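Local atomic coordinates of lipid II:glycine glycyltransferase (Staphylococcus aureus, PDB entry 6SNR), a protein that probably adds the first glycine of the pentaglycine interpeptide bridge to the lysine of lipid II, using glycyl-tRNA(Gly) as donor. Residues N8-D12 against L24-K28; G313-Y318 against G348-F354; F354-N359 against W371-W377. Residue numbers count along the deposited sequence, not the author numbering.

In the fold
Contact 1 packs two N-terminal helices beside the sheet holding strands 50-61 and 68-78, whereas contacts 2 and 3 belong to the second sheet, which holds strands 315-323 and 351-356. The centres of contacts 1 and 2 lie about 17 Å apart, with nearest atoms about 5 Å apart and no touch, and those of contacts 1 and 3 about 28 Å apart. K315 and Y317 of contact 2 nevertheless reach G21, D22 and L23, in the connection between the two segments of contact 1. Contacts 2 and 3, with centres about 15 Å apart, follow one another along strand 351-356 and share F354; CE2 of Y318 also meets CZ of F373 at 3.9 Å.

Contact 1 (N8-D12 against L24-K28); sequences NQEHD and LQLTK
In this helix-loop-helix near the N-terminus, an aspartate of helix 8-17 accepts the first backbone NH of helix 27-33. L26 holds the N-cap position, extended (phi/psi -78/147), after a 3-10 segment ending at Q25; residues 8-12 are helical. The nearest CA pairs are D12 with L26 (5.5 Å) and N8 with T27 (6.4 Å). Both direct hydrogen bonds end on the D12 carboxylate (chi1 m). T27 N donates to D12 OD1 at 2.8 Å, nearly in line, and T27 OG1 (chi1 p) to D12 OD2 at 2.7 Å, so one aspartate accepts from both the backbone N and the hydroxyl of T27. H11 ND1 also makes a weak hydrogen bond to D12 OD1 (3.3 Å). Van der Waals contacts are few: the T27 methyl CG2 lies 3.9 Å from N8 CG and from H11 ND1, and L26 CD2 3.7 Å from D12 OD1. N8 OD1 is hydrogen-bonded to R42 NH2. Water 1 accepts from N8 ND2 (3.1 Å) and donates to T27 OG1 (2.7 Å).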
ATOM      1  N   ASN A   8       0.823 -25.150   3.246  1.00 19.49           N
ATOM      2  CA  ASN A   8       0.648 -23.714   2.806  1.00 17.81           C
ATOM      3  C   ASN A   8       0.586 -22.734   3.994  1.00 19.03           C
ATOM      4  O   ASN A   8       1.235 -21.663   3.992  1.00 18.04           O
ATOM      5  CB  ASN A   8      -0.592 -23.542   1.925  1.00 19.59           C
ATOM      6  CG  ASN A   8      -0.438 -24.119   0.513  1.00 20.56           C
ATOM      7  OD1 ASN A   8       0.484 -24.846   0.193  1.00 22.73           O
ATOM      8  ND2 ASN A   8      -1.388 -23.789  -0.335  1.00 23.72           N
ATOM      9  N   GLN A   9      -0.202 -23.090   5.021  1.00 20.76           N
ATOM     10  CA  GLN A   9      -0.318 -22.222   6.187  1.00 20.83           C
ATOM     11  C   GLN A   9       0.993 -22.082   6.950  1.00 20.09           C
ATOM     12  O   GLN A   9       1.324 -21.029   7.420  1.00 19.78           O
ATOM     13  CB  GLN A   9      -1.424 -22.727   7.117  1.00 23.83           C
ATOM     14  CG  GLN A   9      -2.787 -22.530   6.560  1.00 26.33           C
ATOM     15  CD  GLN A   9      -3.222 -23.665   5.728  1.00 27.82           C
ATOM     16  OE1 GLN A   9      -2.448 -24.605   5.438  1.00 29.58           O
ATOM     17  NE2 GLN A   9      -4.501 -23.636   5.361  1.00 32.74           N
ATOM     18  N   GLU A  10       1.758 -23.173   7.078  1.00 19.07           N
ATOM     19  CA  GLU A  10       3.039 -23.136   7.711  1.00 19.52           C
ATOM     20  C   GLU A  10       4.029 -22.244   6.962  1.00 17.23           C
ATOM     21  O   GLU A  10       4.753 -21.495   7.567  1.00 17.86           O
ATOM     22  CB  GLU A  10       3.578 -24.563   7.886  1.00 19.15           C
ATOM     23  CG  GLU A  10       2.785 -25.356   8.948  1.00 23.56           C
ATOM     24  CD  GLU A  10       3.084 -26.849   8.955  1.00 27.77           C
ATOM     25  OE1 GLU A  10       3.564 -27.472   7.970  1.00 25.21           O
ATOM     26  OE2 GLU A  10       2.772 -27.447  10.020  1.00 33.65           O
ATOM     27  N   HIS A  11       4.079 -22.391   5.652  1.00 18.52           N
ATOM     28  CA  HIS A  11       4.890 -21.515   4.780  1.00 15.95           C
ATOM     29  C   HIS A  11       4.514 -20.057   4.985  1.00 15.52           C
ATOM     30  O   HIS A  11       5.356 -19.229   5.241  1.00 16.66           O
ATOM     31  CB  HIS A  11       4.658 -21.894   3.315  1.00 14.98           C
ATOM     32  CG  HIS A  11       5.361 -21.006   2.339  1.00 16.46           C
ATOM     33  ND1 HIS A  11       4.835 -19.839   1.814  1.00 18.11           N
ATOM     34  CD2 HIS A  11       6.609 -21.129   1.823  1.00 13.74           C
ATOM     35  CE1 HIS A  11       5.722 -19.325   0.952  1.00 14.29           C
ATOM     36  NE2 HIS A  11       6.815 -20.059   0.990  1.00 19.57           N
ATOM     37  N   ASP A  12       3.233 -19.755   4.857  1.00 17.76           N
ATOM     38  CA  ASP A  12       2.751 -18.378   4.981  1.00 16.64           C
ATOM     39  C   ASP A  12       3.081 -17.802   6.380  1.00 17.74           C
ATOM     40  O   ASP A  12       3.505 -16.661   6.529  1.00 17.11           O
ATOM     41  CB  ASP A  12       1.249 -18.290   4.673  1.00 16.12           C
ATOM     42  CG  ASP A  12       0.925 -18.503   3.203  1.00 15.71           C
ATOM     43  OD1 ASP A  12       1.901 -18.354   2.386  1.00 16.27           O
ATOM     44  OD2 ASP A  12      -0.241 -18.801   2.882  1.00 17.11           O
ATOM     45  N   LEU A  24       4.812 -11.079  -1.861  1.00 14.34           N
ATOM     46  CA  LEU A  24       4.969 -11.796  -3.116  1.00 15.77           C
ATOM     47  C   LEU A  24       5.462 -13.247  -2.924  1.00 15.66           C
ATOM     48  O   LEU A  24       5.526 -13.970  -3.912  1.00 16.75           O
ATOM     49  CB  LEU A  24       5.897 -11.002  -4.064  1.00 18.15           C
ATOM     50  CG  LEU A  24       5.509  -9.584  -4.445  1.00 19.64           C
ATOM     51  CD1 LEU A  24       6.236  -9.085  -5.711  1.00 19.36           C
ATOM     52  CD2 LEU A  24       4.053  -9.196  -4.402  1.00 21.07           C
ATOM     53  N   GLN A  25       5.735 -13.653  -1.667  1.00 15.58           N
ATOM     54  CA  GLN A  25       6.066 -15.031  -1.313  1.00 14.28           C
ATOM     55  C   GLN A  25       4.915 -15.800  -0.650  1.00 15.33           C
ATOM     56  O   GLN A  25       5.105 -16.968  -0.260  1.00 16.00           O
ATOM     57  CB  GLN A  25       7.322 -15.113  -0.496  1.00 14.22           C
ATOM     58  CG  GLN A  25       8.592 -14.789  -1.295  1.00 14.00           C
ATOM     59  CD  GLN A  25       8.913 -15.943  -2.244  1.00 14.14           C
ATOM     60  OE1 GLN A  25       8.736 -15.891  -3.511  1.00 16.75           O
ATOM     61  NE2 GLN A  25       9.300 -16.979  -1.642  1.00 13.38           N
ATOM     62  N   LEU A  26       3.769 -15.162  -0.494  1.00 15.76           N
ATOM     63  CA  LEU A  26       2.593 -15.848   0.108  1.00 14.93           C
ATOM     64  C   LEU A  26       1.908 -16.757  -0.886  1.00 14.34           C
ATOM     65  O   LEU A  26       1.774 -16.448  -2.076  1.00 15.59           O
ATOM     66  CB  LEU A  26       1.567 -14.827   0.661  1.00 16.08           C
ATOM     67  CG  LEU A  26       2.079 -13.909   1.772  1.00 16.83           C
ATOM     68  CD1 LEU A  26       0.946 -12.973   2.203  1.00 17.20           C
ATOM     69  CD2 LEU A  26       2.566 -14.729   2.953  1.00 17.57           C
ATOM     70  N   THR A  27       1.356 -17.869  -0.369  1.00 15.80           N
ATOM     71  CA  THR A  27       0.674 -18.780  -1.224  1.00 15.20           C
ATOM     72  C   THR A  27      -0.539 -18.200  -1.969  1.00 16.07           C
ATOM     73  O   THR A  27      -0.785 -18.544  -3.108  1.00 17.70           O
ATOM     74  CB  THR A  27       0.293 -20.115  -0.519  1.00 16.47           C
ATOM     75  OG1 THR A  27      -0.751 -19.879   0.451  1.00 18.15           O
ATOM     76  CG2 THR A  27       1.455 -20.776   0.137  1.00 16.00           C
ATOM     77  N   LYS A  28      -1.309 -17.303  -1.319  1.00 15.95           N
ATOM     78  CA  LYS A  28      -2.458 -16.715  -1.982  1.00 17.03           C
ATOM     79  C   LYS A  28      -2.036 -15.674  -3.043  1.00 15.94           C
ATOM     80  O   LYS A  28      -2.789 -15.422  -3.970  1.00 17.38           O
ATOM     81  CB  LYS A  28      -3.408 -16.071  -0.961  1.00 18.44           C
ATOM     82  CG  LYS A  28      -4.021 -17.034   0.010  1.00 21.66           C
ATOM     83  CD  LYS A  28      -4.900 -18.047  -0.666  1.00 23.50           C
ATOM     84  CE  LYS A  28      -5.841 -18.668   0.374  1.00 24.92           C
ATOM     85  NZ  LYS A  28      -6.700 -17.645   1.072  1.00 28.74           N
TER
HETATM   86  O   HOH W   1      -3.103 -21.195   0.151  1.00 27.89           O
HETATM   87  O   HOH W   2      -1.182 -16.495   1.532  1.00 18.40           O

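Contact 2 (G313-Y318 against G348-F354); sequences GSKSYY and GATTYDF
A ladder of backbone hydrogen bonds joins the two strands: S316 N to T351 O (3.0 Å), D353 N to S316 O (2.9 Å) and Y318 N to D353 O (2.9 Å). S316 OG (chi1 p) also donates to T351 O, at 2.8 Å. Ahead of the strands, S314 O accepts from T350 N (2.8 Å) and weakly from T351 N (3.4 Å). The register pairs K315 with T351, S316 with Y352 and Y317 with D353, in parallel; the segment axes approach to 4.5 Å and cross at -30°. Water 3 links S314 OG, T350 OG1 and T351 OG1. K315, Y317, T351 and D353 project to one face; K315 NZ hydrogen-bonds to G21 O and forms a salt bridge with D110, and Y317 OH hydrogen-bonds to D22. The opposite face carries S316 and Y352 against helix 332-347, where Y352 OH is hydrogen-bonded to Q337. Here S316 CB packs on A349 CB (3.8 Å), and Y318 (chi1 t) sets CB 3.9 Å from Y352 CZ and CD2 3.8 Å from F354 CD2. A Schellman motif at G348 (phi/psi 112/6) ends that helix. Parallel neighbours joined through it, strands 315-323 and 351-356 form a beta-alpha-beta crossover.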
ATOM      1  N   GLY A 313       2.266 -10.096   7.391  1.00 17.67           N
ATOM      2  CA  GLY A 313       2.835  -9.943   8.696  1.00 18.79           C
ATOM      3  C   GLY A 313       2.922  -8.493   9.110  1.00 19.39           C
ATOM      4  O   GLY A 313       1.920  -7.752   8.974  1.00 22.68           O
ATOM      5  N   SER A 314       4.084  -8.105   9.581  1.00 21.29           N
ATOM      6  CA  SER A 314       4.296  -6.722  10.010  1.00 22.37           C
ATOM      7  C   SER A 314       4.431  -5.743   8.836  1.00 19.43           C
ATOM      8  O   SER A 314       4.527  -4.506   9.068  1.00 20.57           O
ATOM      9  CB  SER A 314       5.491  -6.638  10.928  1.00 26.10           C
ATOM     10  OG  SER A 314       6.677  -6.748  10.215  1.00 30.19           O
ATOM     11  N   LYS A 315       4.434  -6.230   7.592  1.00 17.68           N
ATOM     12  CA  LYS A 315       4.488  -5.328   6.415  1.00 17.05           C
ATOM     13  C   LYS A 315       3.088  -5.080   5.881  1.00 15.76           C
ATOM     14  O   LYS A 315       2.338  -6.005   5.628  1.00 16.70           O
ATOM     15  CB  LYS A 315       5.373  -5.928   5.280  1.00 17.08           C
ATOM     16  CG  LYS A 315       6.826  -6.071   5.667  1.00 19.62           C
ATOM     17  CD  LYS A 315       7.646  -6.755   4.591  1.00 21.64           C
ATOM     18  CE  LYS A 315       9.074  -6.887   5.085  1.00 24.84           C
ATOM     19  NZ  LYS A 315       9.963  -7.462   4.053  1.00 27.51           N
ATOM     20  N   SER A 316       2.743  -3.800   5.679  1.00 16.43           N
ATOM     21  CA  SER A 316       1.552  -3.447   4.955  1.00 15.83           C
ATOM     22  C   SER A 316       1.921  -2.708   3.690  1.00 14.84           C
ATOM     23  O   SER A 316       3.008  -2.111   3.599  1.00 14.99           O
ATOM     24  CB  SER A 316       0.563  -2.610   5.807  1.00 18.24           C
ATOM     25  OG  SER A 316       1.072  -1.306   6.091  1.00 16.74           O
ATOM     26  N   TYR A 317       1.023  -2.752   2.709  1.00 15.16           N
ATOM     27  CA  TYR A 317       1.274  -2.196   1.366  1.00 15.66           C
ATOM     28  C   TYR A 317       0.084  -1.438   0.824  1.00 15.33           C
ATOM     29  O   TYR A 317      -1.006  -1.983   0.745  1.00 15.79           O
ATOM     30  CB  TYR A 317       1.609  -3.297   0.342  1.00 16.46           C
ATOM     31  CG  TYR A 317       2.658  -4.320   0.768  1.00 14.80           C
ATOM     32  CD1 TYR A 317       2.331  -5.347   1.651  1.00 14.92           C
ATOM     33  CD2 TYR A 317       3.939  -4.310   0.232  1.00 16.98           C
ATOM     34  CE1 TYR A 317       3.271  -6.262   2.019  1.00 15.77           C
ATOM     35  CE2 TYR A 317       4.903  -5.227   0.617  1.00 16.81           C
ATOM     36  CZ  TYR A 317       4.544  -6.253   1.473  1.00 16.71           C
ATOM     37  OH  TYR A 317       5.443  -7.212   1.869  1.00 18.76           O
ATOM     38  N   TYR A 318       0.302  -0.173   0.433  1.00 15.76           N
ATOM     39  CA  TYR A 318      -0.661   0.589  -0.347  1.00 16.07           C
ATOM     40  C   TYR A 318      -0.465   0.212  -1.800  1.00 17.85           C
ATOM     41  O   TYR A 318       0.477   0.647  -2.446  1.00 18.50           O
ATOM     42  CB  TYR A 318      -0.386   2.110  -0.104  1.00 16.29           C
ATOM     43  CG  TYR A 318      -1.062   3.023  -1.108  1.00 18.95           C
ATOM     44  CD1 TYR A 318      -2.431   3.122  -1.159  1.00 19.10           C
ATOM     45  CD2 TYR A 318      -0.335   3.741  -2.009  1.00 21.41           C
ATOM     46  CE1 TYR A 318      -3.081   3.964  -2.052  1.00 21.93           C
ATOM     47  CE2 TYR A 318      -0.962   4.604  -2.903  1.00 21.97           C
ATOM     48  CZ  TYR A 318      -2.332   4.717  -2.905  1.00 22.68           C
ATOM     49  OH  TYR A 318      -3.010   5.549  -3.812  1.00 25.06           O
ATOM     50  N   GLY A 348      -1.410  -4.975  13.156  1.00 26.03           N
ATOM     51  CA  GLY A 348      -0.101  -5.546  13.485  1.00 24.55           C
ATOM     52  C   GLY A 348       1.058  -5.203  12.588  1.00 25.03           C
ATOM     53  O   GLY A 348       2.151  -5.721  12.763  1.00 25.64           O
ATOM     54  N   ALA A 349       0.840  -4.299  11.633  1.00 22.42           N
ATOM     55  CA  ALA A 349       1.899  -3.859  10.763  1.00 20.25           C
ATOM     56  C   ALA A 349       2.732  -2.749  11.388  1.00 21.21           C
ATOM     57  O   ALA A 349       2.220  -1.855  12.091  1.00 23.37           O
ATOM     58  CB  ALA A 349       1.331  -3.428   9.427  1.00 20.74           C
ATOM     59  N   THR A 350       4.006  -2.747  11.119  1.00 19.46           N
ATOM     60  CA  THR A 350       4.894  -1.689  11.602  1.00 18.97           C
ATOM     61  C   THR A 350       5.494  -0.833  10.501  1.00 18.13           C
ATOM     62  O   THR A 350       6.148   0.202  10.804  1.00 18.92           O
ATOM     63  CB  THR A 350       6.039  -2.269  12.467  1.00 21.53           C
ATOM     64  OG1 THR A 350       6.806  -3.160  11.653  1.00 23.71           O
ATOM     65  CG2 THR A 350       5.474  -3.006  13.673  1.00 21.73           C
ATOM     66  N   THR A 351       5.295  -1.229   9.230  1.00 18.37           N
ATOM     67  CA  THR A 351       5.651  -0.422   8.075  1.00 18.18           C
ATOM     68  C   THR A 351       4.497  -0.365   7.082  1.00 18.87           C
ATOM     69  O   THR A 351       3.727  -1.296   6.974  1.00 17.83           O
ATOM     70  CB  THR A 351       6.933  -0.901   7.347  1.00 19.51           C
ATOM     71  OG1 THR A 351       6.821  -2.291   7.046  1.00 19.62           O
ATOM     72  CG2 THR A 351       8.151  -0.684   8.217  1.00 19.27           C
ATOM     73  N   TYR A 352       4.417   0.736   6.364  1.00 19.37           N
ATOM     74  CA  TYR A 352       3.375   1.031   5.377  1.00 18.07           C
ATOM     75  C   TYR A 352       4.099   1.465   4.102  1.00 18.08           C
ATOM     76  O   TYR A 352       4.761   2.509   4.032  1.00 17.20           O
ATOM     77  CB  TYR A 352       2.460   2.118   5.918  1.00 16.96           C
ATOM     78  CG  TYR A 352       1.292   2.524   5.075  1.00 15.43           C
ATOM     79  CD1 TYR A 352       1.398   3.526   4.094  1.00 15.45           C
ATOM     80  CD2 TYR A 352       0.043   1.979   5.296  1.00 15.76           C
ATOM     81  CE1 TYR A 352       0.308   3.918   3.343  1.00 16.57           C
ATOM     82  CE2 TYR A 352      -1.050   2.363   4.558  1.00 17.37           C
ATOM     83  CZ  TYR A 352      -0.925   3.342   3.594  1.00 16.85           C
ATOM     84  OH  TYR A 352      -2.007   3.730   2.859  1.00 19.03           O
ATOM     85  N   ASP A 353       4.086   0.584   3.095  1.00 16.39           N
ATOM     86  CA  ASP A 353       4.906   0.699   1.907  1.00 17.93           C
ATOM     87  C   ASP A 353       4.087   1.280   0.753  1.00 17.51           C
ATOM     88  O   ASP A 353       3.120   0.676   0.253  1.00 16.44           O
ATOM     89  CB  ASP A 353       5.443  -0.723   1.592  1.00 17.84           C
ATOM     90  CG  ASP A 353       6.466  -0.756   0.505  1.00 22.52           C
ATOM     91  OD1 ASP A 353       6.596   0.192  -0.283  1.00 21.42           O
ATOM     92  OD2 ASP A 353       7.120  -1.817   0.418  1.00 23.80           O
ATOM     93  N   PHE A 354       4.483   2.472   0.285  1.00 17.00           N
ATOM     94  CA  PHE A 354       3.841   3.111  -0.853  1.00 17.62           C
ATOM     95  C   PHE A 354       4.290   2.604  -2.218  1.00 16.43           C
ATOM     96  O   PHE A 354       3.832   3.104  -3.243  1.00 17.29           O
ATOM     97  CB  PHE A 354       4.116   4.615  -0.821  1.00 17.65           C
ATOM     98  CG  PHE A 354       3.256   5.379   0.141  1.00 17.14           C
ATOM     99  CD1 PHE A 354       3.652   5.548   1.449  1.00 17.92           C
ATOM    100  CD2 PHE A 354       2.132   6.061  -0.306  1.00 18.32           C
ATOM    101  CE1 PHE A 354       2.885   6.289   2.334  1.00 17.71           C
ATOM    102  CE2 PHE A 354       1.360   6.833   0.588  1.00 19.59           C
ATOM    103  CZ  PHE A 354       1.744   6.939   1.887  1.00 18.88           C
TER
HETATM  104  O   HOH W   3       7.640  -4.143   8.908  1.00 29.47           O
HETATM  105  O   HOH W   4       5.687  -2.610   4.559  1.00 16.79           O
HETATM  106  O   HOH W   5       3.044  -1.068  -2.178  1.00 24.31           O
HETATM  107  O   HOH W   6       1.467   1.879  -4.742  1.00 34.59           O

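Contact 3 (F354-N359 against W371-W377); sequences FGGTDN and WAFKKVW
K374 (chi1 m, then t, t, t) extends from helix 368-374. Its NZ donates to F354 O and to G356 O, each at 2.8 Å, and its CG packs 3.8 Å from F354 CB. Between these carbonyls G355 has positive phi (82/-157), which favours glycine. F354 (chi1 m) centres an aromatic cluster. Its edge points at the face of F373 (chi1 t) in an offset edge-to-face pair, centroids 5.5 Å apart and planes at 84°. W377 (chi1 m) lies near-parallel but slid aside, the F354 ring and W377 five-membered ring barely overlapping (centroids 5.1 Å apart, planes at 30°), with F354 CZ 3.5 Å from W377 CB. The contact joins helix 368-374 to the C-terminal end of strand 351-356, in the sheet that also holds strands 315-323 and 146-151; a type I beta turn, K374 to W377, follows. W371 (chi1 t) brings CE3 to 3.6 Å from T357 OG1 and 3.5 Å from D358 O; T357 OG1 (chi1 t) itself donates to D358 O at 2.7 Å.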
ATOM      1  N   PHE A 354       4.483   2.472   0.285  1.00 17.00           N
ATOM      2  CA  PHE A 354       3.841   3.111  -0.853  1.00 17.62           C
ATOM      3  C   PHE A 354       4.290   2.604  -2.218  1.00 16.43           C
ATOM      4  O   PHE A 354       3.832   3.104  -3.243  1.00 17.29           O
ATOM      5  CB  PHE A 354       4.116   4.615  -0.821  1.00 17.65           C
ATOM      6  CG  PHE A 354       3.256   5.379   0.141  1.00 17.14           C
ATOM      7  CD1 PHE A 354       3.652   5.548   1.449  1.00 17.92           C
ATOM      8  CD2 PHE A 354       2.132   6.061  -0.306  1.00 18.32           C
ATOM      9  CE1 PHE A 354       2.885   6.289   2.334  1.00 17.71           C
ATOM     10  CE2 PHE A 354       1.360   6.833   0.588  1.00 19.59           C
ATOM     11  CZ  PHE A 354       1.744   6.939   1.887  1.00 18.88           C
ATOM     12  N   GLY A 355       5.236   1.661  -2.233  1.00 16.76           N
ATOM     13  CA  GLY A 355       5.754   1.081  -3.452  1.00 17.18           C
ATOM     14  C   GLY A 355       6.835   1.921  -4.125  1.00 16.67           C
ATOM     15  O   GLY A 355       7.447   2.776  -3.496  1.00 17.46           O
ATOM     16  N   GLY A 356       6.998   1.710  -5.437  1.00 16.65           N
ATOM     17  CA  GLY A 356       8.204   2.114  -6.118  1.00 16.34           C
ATOM     18  C   GLY A 356       8.433   3.597  -6.347  1.00 16.64           C
ATOM     19  O   GLY A 356       7.490   4.369  -6.477  1.00 17.84           O
ATOM     20  N   THR A 357       9.702   3.907  -6.505  1.00 16.98           N
ATOM     21  CA  THR A 357      10.153   5.261  -6.852  1.00 17.40           C
ATOM     22  C   THR A 357      11.539   5.190  -7.431  1.00 18.42           C
ATOM     23  O   THR A 357      12.313   4.314  -7.109  1.00 17.58           O
ATOM     24  CB  THR A 357      10.113   6.163  -5.590  1.00 18.01           C
ATOM     25  OG1 THR A 357      10.298   7.557  -5.982  1.00 17.96           O
ATOM     26  CG2 THR A 357      11.144   5.800  -4.581  1.00 18.87           C
ATOM     27  N   ASP A 358      11.902   6.214  -8.233  1.00 18.23           N
ATOM     28  CA  ASP A 358      13.269   6.630  -8.379  1.00 19.40           C
ATOM     29  C   ASP A 358      13.715   7.503  -7.205  1.00 18.62           C
ATOM     30  O   ASP A 358      12.899   8.099  -6.511  1.00 19.46           O
ATOM     31  CB  ASP A 358      13.432   7.479  -9.684  1.00 19.50           C
ATOM     32  CG  ASP A 358      13.298   6.675 -10.957  1.00 22.51           C
ATOM     33  OD1 ASP A 358      13.624   5.442 -11.003  1.00 21.01           O
ATOM     34  OD2 ASP A 358      12.912   7.290 -12.002  1.00 26.34           O
ATOM     35  N   ASN A 359      15.023   7.524  -6.976  1.00 19.08           N
ATOM     36  CA  ASN A 359      15.597   8.388  -5.934  1.00 19.63           C
ATOM     37  C   ASN A 359      15.736   9.829  -6.446  1.00 21.30           C
ATOM     38  O   ASN A 359      16.651  10.087  -7.186  1.00 20.96           O
ATOM     39  CB  ASN A 359      16.957   7.884  -5.517  1.00 20.42           C
ATOM     40  CG  ASN A 359      17.542   8.648  -4.313  1.00 23.69           C
ATOM     41  OD1 ASN A 359      16.925   9.576  -3.815  1.00 25.47           O
ATOM     42  ND2 ASN A 359      18.723   8.248  -3.843  1.00 25.55           N
ATOM     43  N   TRP A 371       7.431  10.396  -6.797  1.00 21.15           N
ATOM     44  CA  TRP A 371       8.341  10.890  -5.754  1.00 20.22           C
ATOM     45  C   TRP A 371       7.675  12.031  -4.984  1.00 22.46           C
ATOM     46  O   TRP A 371       7.672  12.022  -3.750  1.00 21.20           O
ATOM     47  CB  TRP A 371       9.634  11.329  -6.390  1.00 20.84           C
ATOM     48  CG  TRP A 371      10.567  12.086  -5.521  1.00 21.53           C
ATOM     49  CD1 TRP A 371      10.777  13.447  -5.557  1.00 24.68           C
ATOM     50  CD2 TRP A 371      11.472  11.568  -4.550  1.00 21.73           C
ATOM     51  NE1 TRP A 371      11.741  13.790  -4.659  1.00 23.77           N
ATOM     52  CE2 TRP A 371      12.186  12.657  -4.019  1.00 24.55           C
ATOM     53  CE3 TRP A 371      11.759  10.278  -4.065  1.00 21.00           C
ATOM     54  CZ2 TRP A 371      13.162  12.493  -3.054  1.00 23.89           C
ATOM     55  CZ3 TRP A 371      12.715  10.122  -3.105  1.00 22.80           C
ATOM     56  CH2 TRP A 371      13.413  11.226  -2.595  1.00 25.14           C
ATOM     57  N   ALA A 372       7.076  12.969  -5.730  1.00 23.25           N
ATOM     58  CA  ALA A 372       6.425  14.149  -5.150  1.00 25.20           C
ATOM     59  C   ALA A 372       5.303  13.775  -4.173  1.00 25.40           C
ATOM     60  O   ALA A 372       5.118  14.406  -3.114  1.00 25.50           O
ATOM     61  CB  ALA A 372       5.883  15.034  -6.275  1.00 27.56           C
ATOM     62  N   PHE A 373       4.540  12.748  -4.555  1.00 23.34           N
ATOM     63  CA  PHE A 373       3.439  12.203  -3.781  1.00 24.47           C
ATOM     64  C   PHE A 373       3.984  11.480  -2.558  1.00 22.08           C
ATOM     65  O   PHE A 373       3.584  11.770  -1.438  1.00 21.43           O
ATOM     66  CB  PHE A 373       2.583  11.270  -4.659  1.00 24.57           C
ATOM     67  CG  PHE A 373       1.779  10.237  -3.916  1.00 25.20           C
ATOM     68  CD1 PHE A 373       0.982  10.561  -2.844  1.00 27.52           C
ATOM     69  CD2 PHE A 373       1.741   8.928  -4.398  1.00 26.35           C
ATOM     70  CE1 PHE A 373       0.220   9.590  -2.191  1.00 27.48           C
ATOM     71  CE2 PHE A 373       0.991   7.968  -3.761  1.00 28.08           C
ATOM     72  CZ  PHE A 373       0.214   8.303  -2.667  1.00 27.73           C
ATOM     73  N   LYS A 374       4.873  10.488  -2.765  1.00 20.39           N
ATOM     74  CA  LYS A 374       5.188   9.603  -1.675  1.00 19.96           C
ATOM     75  C   LYS A 374       6.087  10.254  -0.595  1.00 19.93           C
ATOM     76  O   LYS A 374       5.977   9.910   0.565  1.00 19.67           O
ATOM     77  CB  LYS A 374       5.799   8.293  -2.232  1.00 19.39           C
ATOM     78  CG  LYS A 374       4.797   7.574  -3.107  1.00 19.24           C
ATOM     79  CD  LYS A 374       5.444   6.434  -3.925  1.00 18.24           C
ATOM     80  CE  LYS A 374       4.492   5.835  -4.957  1.00 18.99           C
ATOM     81  NZ  LYS A 374       4.894   4.447  -5.452  1.00 17.17           N
ATOM     82  N   LYS A 375       6.903  11.239  -1.003  1.00 19.47           N
ATOM     83  CA  LYS A 375       7.894  11.809  -0.094  1.00 19.82           C
ATOM     84  C   LYS A 375       7.271  12.589   1.097  1.00 19.15           C
ATOM     85  O   LYS A 375       7.932  12.800   2.075  1.00 19.67           O
ATOM     86  CB  LYS A 375       8.883  12.695  -0.853  1.00 21.50           C
ATOM     87  CG  LYS A 375       8.343  14.036  -1.370  1.00 25.34           C
ATOM     88  CD  LYS A 375       9.452  14.760  -2.113  1.00 27.48           C
ATOM     89  CE  LYS A 375       9.217  16.264  -2.156  1.00 32.98           C
ATOM     90  NZ  LYS A 375      10.394  16.972  -2.736  1.00 35.67           N
ATOM     91  N   VAL A 376       6.008  13.004   0.992  1.00 20.44           N
ATOM     92  CA  VAL A 376       5.399  13.847   2.037  1.00 21.47           C
ATOM     93  C   VAL A 376       4.716  13.094   3.148  1.00 21.05           C
ATOM     94  O   VAL A 376       4.181  13.686   4.073  1.00 20.90           O
ATOM     95  CB  VAL A 376       4.448  14.925   1.434  1.00 22.17           C
ATOM     96  CG1 VAL A 376       5.186  15.812   0.453  1.00 23.98           C
ATOM     97  CG2 VAL A 376       3.216  14.325   0.797  1.00 20.97           C
ATOM     98  N   TRP A 377       4.716  11.743   3.063  1.00 18.81           N
ATOM     99  CA  TRP A 377       3.988  10.911   3.973  1.00 18.98           C
ATOM    100  C   TRP A 377       4.817  10.241   5.096  1.00 21.15           C
ATOM    101  O   TRP A 377       4.477   9.137   5.585  1.00 20.83           O
ATOM    102  CB  TRP A 377       3.231   9.840   3.128  1.00 18.29           C
ATOM    103  CG  TRP A 377       2.067  10.477   2.453  1.00 17.63           C
ATOM    104  CD1 TRP A 377       1.977  10.857   1.172  1.00 19.72           C
ATOM    105  CD2 TRP A 377       0.810  10.814   3.065  1.00 17.51           C
ATOM    106  NE1 TRP A 377       0.730  11.423   0.925  1.00 22.00           N
ATOM    107  CE2 TRP A 377      -0.000  11.398   2.072  1.00 18.43           C
ATOM    108  CE3 TRP A 377       0.303  10.705   4.374  1.00 18.64           C
ATOM    109  CZ2 TRP A 377      -1.310  11.893   2.348  1.00 19.48           C
ATOM    110  CZ3 TRP A 377      -1.010  11.156   4.627  1.00 18.70           C
ATOM    111  CH2 TRP A 377      -1.778  11.777   3.603  1.00 18.50           C
TER